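Local coordinates for protein L-threonine 3-dehydrogenase (Clostridioides difficile, PDB 7OL1) that probably oxidises L-threonine at its 3-position, using NAD+ as the hydride acceptor, at residues M22-T28 with V90-L96; I52-V58 with I69-D74. One frame throughout, in Å; residues are numbered along the deposited sequence.

Contact 1. Residues M22-T28 with V90-L96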
loop_
_atom_site.group_PDB
_atom_site.type_symbol
_atom_site.label_atom_id
_atom_site.label_comp_id
_atom_site.label_asym_id
_atom_site.label_seq_id
_atom_site.Cartn_x
_atom_site.Cartn_y
_atom_site.Cartn_z
ATOM N N MET A 22 22.658 18.720 0.042
ATOM C CA MET A 22 22.135 18.909 1.420
ATOM C C MET A 22 22.977 19.990 2.130
ATOM O O MET A 22 24.204 19.907 2.017
ATOM C CB MET A 22 22.264 17.613 2.233
ATOM C CG MET A 22 21.294 16.487 1.931
ATOM S SD MET A 22 22.127 14.957 2.441
ATOM C CE MET A 22 20.777 14.111 3.242
ATOM N N LYS A 23 22.359 20.933 2.860
ATOM C CA LYS A 23 23.043 21.868 3.806
ATOM C C LYS A 23 22.658 21.485 5.241
ATOM O O LYS A 23 23.567 21.111 6.007
ATOM C CB LYS A 23 22.650 23.329 3.560
ATOM C CG LYS A 23 22.500 23.767 2.105
ATOM C CD LYS A 23 23.809 24.168 1.415
ATOM C CE LYS A 23 23.680 25.357 0.474
ATOM N NZ LYS A 23 22.804 25.086 -0.697
ATOM N N LYS A 24 21.359 21.565 5.573
ATOM C CA LYS A 24 20.817 21.366 6.944
ATOM C C LYS A 24 19.813 20.205 6.947
ATOM O O LYS A 24 18.712 20.332 6.325
ATOM C CB LYS A 24 20.148 22.649 7.458
ATOM C CG LYS A 24 20.962 23.930 7.300
ATOM C CD LYS A 24 20.423 25.161 8.037
ATOM C CE LYS A 24 20.304 24.991 9.543
ATOM N NZ LYS A 24 21.590 24.663 10.186
ATOM N N ILE A 25 20.137 19.169 7.724
ATOM C CA ILE A 25 19.555 17.803 7.654
ATOM C C ILE A 25 18.925 17.429 9.007
ATOM O O ILE A 25 19.658 17.410 10.029
ATOM C CB ILE A 25 20.677 16.810 7.269
ATOM C CG1 ILE A 25 21.458 17.269 6.041
ATOM C CG2 ILE A 25 20.158 15.394 7.091
ATOM C CD1 ILE A 25 22.866 16.696 5.984
ATOM N N LEU A 26 17.642 17.060 9.007
ATOM C CA LEU A 26 16.952 16.420 10.164
ATOM C C LEU A 26 16.879 14.921 9.887
ATOM O O LEU A 26 16.290 14.551 8.900
ATOM C CB LEU A 26 15.554 17.039 10.318
ATOM C CG LEU A 26 14.553 16.306 11.213
ATOM C CD1 LEU A 26 15.022 16.228 12.653
ATOM C CD2 LEU A 26 13.180 16.969 11.162
ATOM N N ILE A 27 17.442 14.102 10.761
ATOM C CA ILE A 27 17.279 12.626 10.773
ATOM C C ILE A 27 16.285 12.218 11.865
ATOM O O ILE A 27 16.655 12.333 13.043
ATOM C CB ILE A 27 18.637 11.950 11.028
ATOM C CG1 ILE A 27 19.724 12.490 10.096
ATOM C CG2 ILE A 27 18.485 10.440 10.926
ATOM C CD1 ILE A 27 21.104 12.051 10.502
ATOM N N THR A 28 15.115 11.689 11.494
ATOM C CA THR A 28 14.226 10.930 12.419
ATOM C C THR A 28 14.749 9.493 12.519
ATOM O O THR A 28 15.426 9.049 11.600
ATOM C CB THR A 28 12.764 11.018 11.982
ATOM O OG1 THR A 28 12.628 10.007 10.995
ATOM C CG2 THR A 28 12.354 12.374 11.433
ATOM N N VAL A 90 15.571 23.281 8.092
ATOM C CA VAL A 90 16.184 22.119 7.386
ATOM C C VAL A 90 15.731 22.139 5.921
ATOM O O VAL A 90 14.695 22.719 5.632
ATOM C CB VAL A 90 15.837 20.797 8.081
ATOM C CG1 VAL A 90 16.520 20.699 9.433
ATOM C CG2 VAL A 90 14.338 20.612 8.213
ATOM N N ASP A 91 16.555 21.610 5.021
ATOM C CA ASP A 91 16.249 21.497 3.566
ATOM C C ASP A 91 16.086 20.009 3.225
ATOM O O ASP A 91 15.469 19.718 2.208
ATOM C CB ASP A 91 17.322 22.191 2.717
ATOM C CG ASP A 91 18.750 21.752 3.023
ATOM O OD1 ASP A 91 19.158 20.720 2.445
ATOM O OD2 ASP A 91 19.448 22.441 3.847
ATOM N N THR A 92 16.559 19.121 4.103
ATOM C CA THR A 92 16.507 17.645 3.978
ATOM C C THR A 92 15.955 17.003 5.254
ATOM O O THR A 92 16.460 17.311 6.335
ATOM C CB THR A 92 17.920 17.122 3.730
ATOM O OG1 THR A 92 18.377 17.934 2.653
ATOM C CG2 THR A 92 17.974 15.646 3.416
ATOM N N ILE A 93 15.001 16.083 5.114
ATOM C CA ILE A 93 14.536 15.180 6.205
ATOM C C ILE A 93 14.847 13.745 5.772
ATOM O O ILE A 93 14.350 13.325 4.746
ATOM C CB ILE A 93 13.036 15.415 6.478
ATOM C CG1 ILE A 93 12.727 16.899 6.706
ATOM C CG2 ILE A 93 12.538 14.566 7.640
ATOM C CD1 ILE A 93 11.299 17.183 7.112
ATOM N N ILE A 94 15.706 13.053 6.494
ATOM C CA ILE A 94 15.934 11.604 6.319
ATOM C C ILE A 94 15.085 10.903 7.383
ATOM O O ILE A 94 15.553 10.702 8.532
ATOM C CB ILE A 94 17.436 11.281 6.393
ATOM C CG1 ILE A 94 18.213 12.058 5.328
ATOM C CG2 ILE A 94 17.676 9.782 6.281
ATOM C CD1 ILE A 94 19.697 12.024 5.523
ATOM N N HIS A 95 13.873 10.536 6.978
ATOM C CA HIS A 95 12.843 9.876 7.804
ATOM C C HIS A 95 13.146 8.394 8.008
ATOM O O HIS A 95 12.421 7.596 7.418
ATOM C CB HIS A 95 11.464 10.083 7.165
ATOM C CG HIS A 95 10.367 9.702 8.091
ATOM N ND1 HIS A 95 10.296 10.216 9.370
ATOM C CD2 HIS A 95 9.322 8.854 7.945
ATOM C CE1 HIS A 95 9.246 9.687 9.971
ATOM N NE2 HIS A 95 8.617 8.853 9.118
ATOM N N LEU A 96 14.056 8.035 8.920
ATOM C CA LEU A 96 14.290 6.615 9.304
ATOM C C LEU A 96 13.315 6.107 10.379
ATOM O O LEU A 96 13.278 4.897 10.610
ATOM C CB LEU A 96 15.708 6.405 9.829
ATOM C CG LEU A 96 16.854 7.074 9.085
ATOM C CD1 LEU A 96 18.189 6.631 9.689
ATOM C CD2 LEU A 96 16.804 6.766 7.614
#

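Contact 2. Residues I52-V58 with I69-D74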
loop_
_atom_site.group_PDB
_atom_site.type_symbol
_atom_site.label_atom_id
_atom_site.label_comp_id
_atom_site.label_asym_id
_atom_site.label_seq_id
_atom_site.Cartn_x
_atom_site.Cartn_y
_atom_site.Cartn_z
ATOM N N ILE A 52 20.859 17.612 12.727
ATOM C CA ILE A 52 19.923 17.402 13.864
ATOM C C ILE A 52 19.504 15.934 13.899
ATOM O O ILE A 52 18.607 15.551 13.114
ATOM C CB ILE A 52 18.698 18.310 13.702
ATOM C CG1 ILE A 52 19.102 19.780 13.702
ATOM C CG2 ILE A 52 17.683 18.013 14.773
ATOM C CD1 ILE A 52 19.206 20.332 12.330
ATOM N N ALA A 53 20.103 15.156 14.792
ATOM C CA ALA A 53 19.650 13.790 15.114
ATOM C C ALA A 53 18.445 13.871 16.038
ATOM O O ALA A 53 18.502 14.686 16.927
ATOM C CB ALA A 53 20.751 13.023 15.774
ATOM N N SER A 54 17.429 13.038 15.820
ATOM C CA SER A 54 16.156 12.987 16.576
ATOM C C SER A 54 15.761 11.529 16.847
ATOM O O SER A 54 16.082 10.703 16.021
ATOM C CB SER A 54 15.091 13.750 15.825
ATOM O OG SER A 54 14.351 12.941 14.924
ATOM N N SER A 55 15.080 11.239 17.958
ATOM C CA SER A 55 14.591 9.890 18.353
ATOM C C SER A 55 13.452 10.035 19.364
ATOM O O SER A 55 13.361 11.086 19.950
ATOM C CB SER A 55 15.710 9.047 18.911
ATOM O OG SER A 55 15.273 7.715 19.186
ATOM N N ARG A 56 12.635 8.999 19.544
ATOM C CA ARG A 56 11.537 8.918 20.541
ATOM C C ARG A 56 12.155 8.983 21.946
ATOM O O ARG A 56 11.548 9.637 22.831
ATOM C CB ARG A 56 10.731 7.631 20.317
ATOM C CG ARG A 56 9.425 7.551 21.093
ATOM C CD ARG A 56 8.956 6.118 21.350
ATOM N NE ARG A 56 8.003 5.981 22.457
ATOM C CZ ARG A 56 6.709 6.337 22.422
ATOM N NH1 ARG A 56 6.184 6.876 21.331
ATOM N NH2 ARG A 56 5.940 6.154 23.483
ATOM N N ARG A 57 13.309 8.337 22.140
ATOM C CA ARG A 57 13.919 8.058 23.469
ATOM C C ARG A 57 15.430 7.996 23.271
ATOM O O ARG A 57 15.840 7.358 22.278
ATOM C CB ARG A 57 13.463 6.716 24.070
ATOM C CG ARG A 57 11.992 6.618 24.475
ATOM C CD ARG A 57 11.392 5.208 24.573
ATOM N NE ARG A 57 12.243 4.273 25.317
ATOM C CZ ARG A 57 12.961 3.255 24.803
ATOM N NH1 ARG A 57 12.950 2.967 23.508
ATOM N NH2 ARG A 57 13.700 2.509 25.610
ATOM N N VAL A 58 16.181 8.653 24.170
ATOM C CA VAL A 58 17.663 8.553 24.407
ATOM C C VAL A 58 18.070 7.102 24.695
ATOM O O VAL A 58 17.228 6.332 25.200
ATOM C CB VAL A 58 18.101 9.445 25.587
ATOM C CG1 VAL A 58 18.425 10.868 25.142
ATOM C CG2 VAL A 58 17.081 9.438 26.731
ATOM N N ILE A 69 24.087 18.080 18.047
ATOM C CA ILE A 69 22.647 18.448 18.210
ATOM C C ILE A 69 21.778 17.190 18.229
ATOM O O ILE A 69 21.890 16.396 17.293
ATOM C CB ILE A 69 22.167 19.391 17.104
ATOM C CG1 ILE A 69 23.152 20.540 16.869
ATOM C CG2 ILE A 69 20.756 19.883 17.413
ATOM C CD1 ILE A 69 22.668 21.615 15.863
ATOM N N PHE A 70 20.913 17.068 19.236
ATOM C CA PHE A 70 19.962 15.943 19.444
ATOM C C PHE A 70 18.659 16.467 20.039
ATOM O O PHE A 70 18.693 17.262 20.963
ATOM C CB PHE A 70 20.497 14.887 20.401
ATOM C CG PHE A 70 19.546 13.743 20.622
ATOM C CD1 PHE A 70 19.539 12.658 19.761
ATOM C CD2 PHE A 70 18.652 13.743 21.682
ATOM C CE1 PHE A 70 18.665 11.599 19.963
ATOM C CE2 PHE A 70 17.782 12.680 21.887
ATOM C CZ PHE A 70 17.788 11.611 21.023
ATOM N N GLU A 71 17.541 15.955 19.549
ATOM C CA GLU A 71 16.177 16.402 19.887
ATOM C C GLU A 71 15.268 15.184 20.039
ATOM O O GLU A 71 15.131 14.423 19.101
ATOM C CB GLU A 71 15.692 17.319 18.778
ATOM C CG GLU A 71 16.450 18.633 18.753
ATOM C CD GLU A 71 15.888 19.725 19.650
ATOM O OE1 GLU A 71 16.040 20.895 19.256
ATOM O OE2 GLU A 71 15.277 19.406 20.717
ATOM N N ILE A 72 14.684 15.003 21.204
ATOM C CA ILE A 72 13.525 14.095 21.386
ATOM C C ILE A 72 12.421 14.519 20.425
ATOM O O ILE A 72 11.981 15.714 20.467
ATOM C CB ILE A 72 13.009 14.108 22.832
ATOM C CG1 ILE A 72 14.108 13.765 23.845
ATOM C CG2 ILE A 72 11.803 13.195 22.950
ATOM C CD1 ILE A 72 14.662 12.366 23.709
ATOM N N LEU A 73 11.949 13.535 19.654
ATOM C CA LEU A 73 10.860 13.678 18.652
ATOM C C LEU A 73 10.094 12.363 18.530
ATOM O O LEU A 73 10.723 11.286 18.388
ATOM C CB LEU A 73 11.451 14.100 17.311
ATOM C CG LEU A 73 10.450 14.288 16.187
ATOM C CD1 LEU A 73 9.257 15.132 16.593
ATOM C CD2 LEU A 73 11.155 14.932 15.024
ATOM N N ASP A 74 8.783 12.469 18.693
ATOM C CA ASP A 74 7.805 11.424 18.342
ATOM C C ASP A 74 7.179 11.867 17.015
ATOM O O ASP A 74 6.299 12.773 17.009
ATOM C CB ASP A 74 6.807 11.191 19.478
ATOM C CG ASP A 74 5.660 10.274 19.082
ATOM O OD1 ASP A 74 5.659 9.758 17.926
ATOM O OD2 ASP A 74 4.766 10.082 19.917
#

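Contact 1. Residues M22-T28 with V90-L96
Asp91 reaches across to the backbone of Lys23 and Lys24 with both of its carboxylate oxygens, a clear example of a side chain fastening the start of a parallel strand pair. Its CG stands between its own backbone N and carbonyl carbon (chi1 53°), which turns the carboxylate toward the opposing chain. OD2 takes Lys24 N at 2.7 Å and OD1 takes Lys23 N at 3.2 Å, each on its syn side. Thr92 OG1 adds a second bond to OD1 from above the carboxylate plane, so three donors hold the group and limit its rotation. Lys24 O in turn accepts Asp91 N at 2.8 Å.

Beyond this clasp, regular pairing takes over: Leu26 N binds Thr92 O, and Leu26 O receives Ile94 N. Met22 lies over the face that carries Ile25, Ile27, Thr92 and Ile94. It runs at about a right angle to the side chains of Thr92 and Ile94, and its terminal CE rests against Thr92 CG2 and Ile94 CD1. Ile94 CD1 also meets Ile25 CG2 at 3.7 Å, and helix 33-46 packs on this layer through Leu42 and Tyr46.

On the reverse face, Leu26 CB touches Val90 CG1 at 3.9 Å, while Phe81 and Ile84 of helix 78-87 lie against Leu26. Farther along, Thr28 puts its CG2 methyl at the edge of the His95 ring, in the ring plane, 3.6 Å from ND1. The bond from His95 ND1 to Thr28 OG1 is weak and bent, and this oxygen has a stronger partner in Ala97 N. The first strand lying beside the fourth, with helix 33-46 on one face and helix 78-87 on the other, is the central strand pair of the Rossmann fold of this dehydrogenase family.

Contact 2. Residues I52-V58 with I69-D74
The outer edge of a Rossmann sheet, where the second strand meets the third, is formed by residues 52-58 and 69-74. Phe70 dominates one face. Its CG lies anti to the backbone N (chi1 180°), laying the ring along the neighbouring strand rather than away from it. The ring then passes Ala53, Ser55 and Val58 at a slant: CD1 lies 4.2 Å from Ala53 CB, CZ 3.9 Å from Ser55 CB, and CE2 3.8 Å from Val58 CG1. Val58 comes back to the ring from beyond the strand end, and its CG1 also approaches Ile72 CD1.

The other face is mixed. Ile52 CG1 meets Ile69 CG2 obliquely, and Leu73 CD2 sits 3.8 Å from Ser54 OG, whose hydrogen bond goes to Ile27 O. Leu73 also packs on Phe81 and Ile84 of helix 78-87, whereas Glu71 leads outward to Lys87 and Tyr88.

Glu71 N binds Ala53 O at 3.1 Å. Leu73 N binds Ser55 O at 2.8 Å. Past the paired strands, Arg56 and Asp74 extend side by side in a long salt bridge, NH1 to OD2 3.8 Å, with their flat groups 61° apart, while the other oxygen of Asp74, OD1, is hydrogen-bonded to Thr76 OG1. Loops at the carboxyl ends of these two strands generally border the adenosine site in Rossmann dehydrogenases.

The two contacts are neighbouring parts of the parallel portion of one mixed sheet, their centres 13 Å apart. Strands 25-28 and 51-55 join them through bonds such as Ile25 O to Ile52 N at 3.0 Å, giving the spatial order 69-72, 51-55, 25-28, 92-95. Along the chain the order differs: both segments of contact 2 fall between those of contact 1. The chain first builds outward through helix 33-46 to the sheet edge, then returns through helix 78-87 to the far side of strand 25-28. This 3-2-1-4 strand order is the general plan of the first half of a Rossmann fold, consistent with a dinucleotide site at the carboxyl ends of the strands.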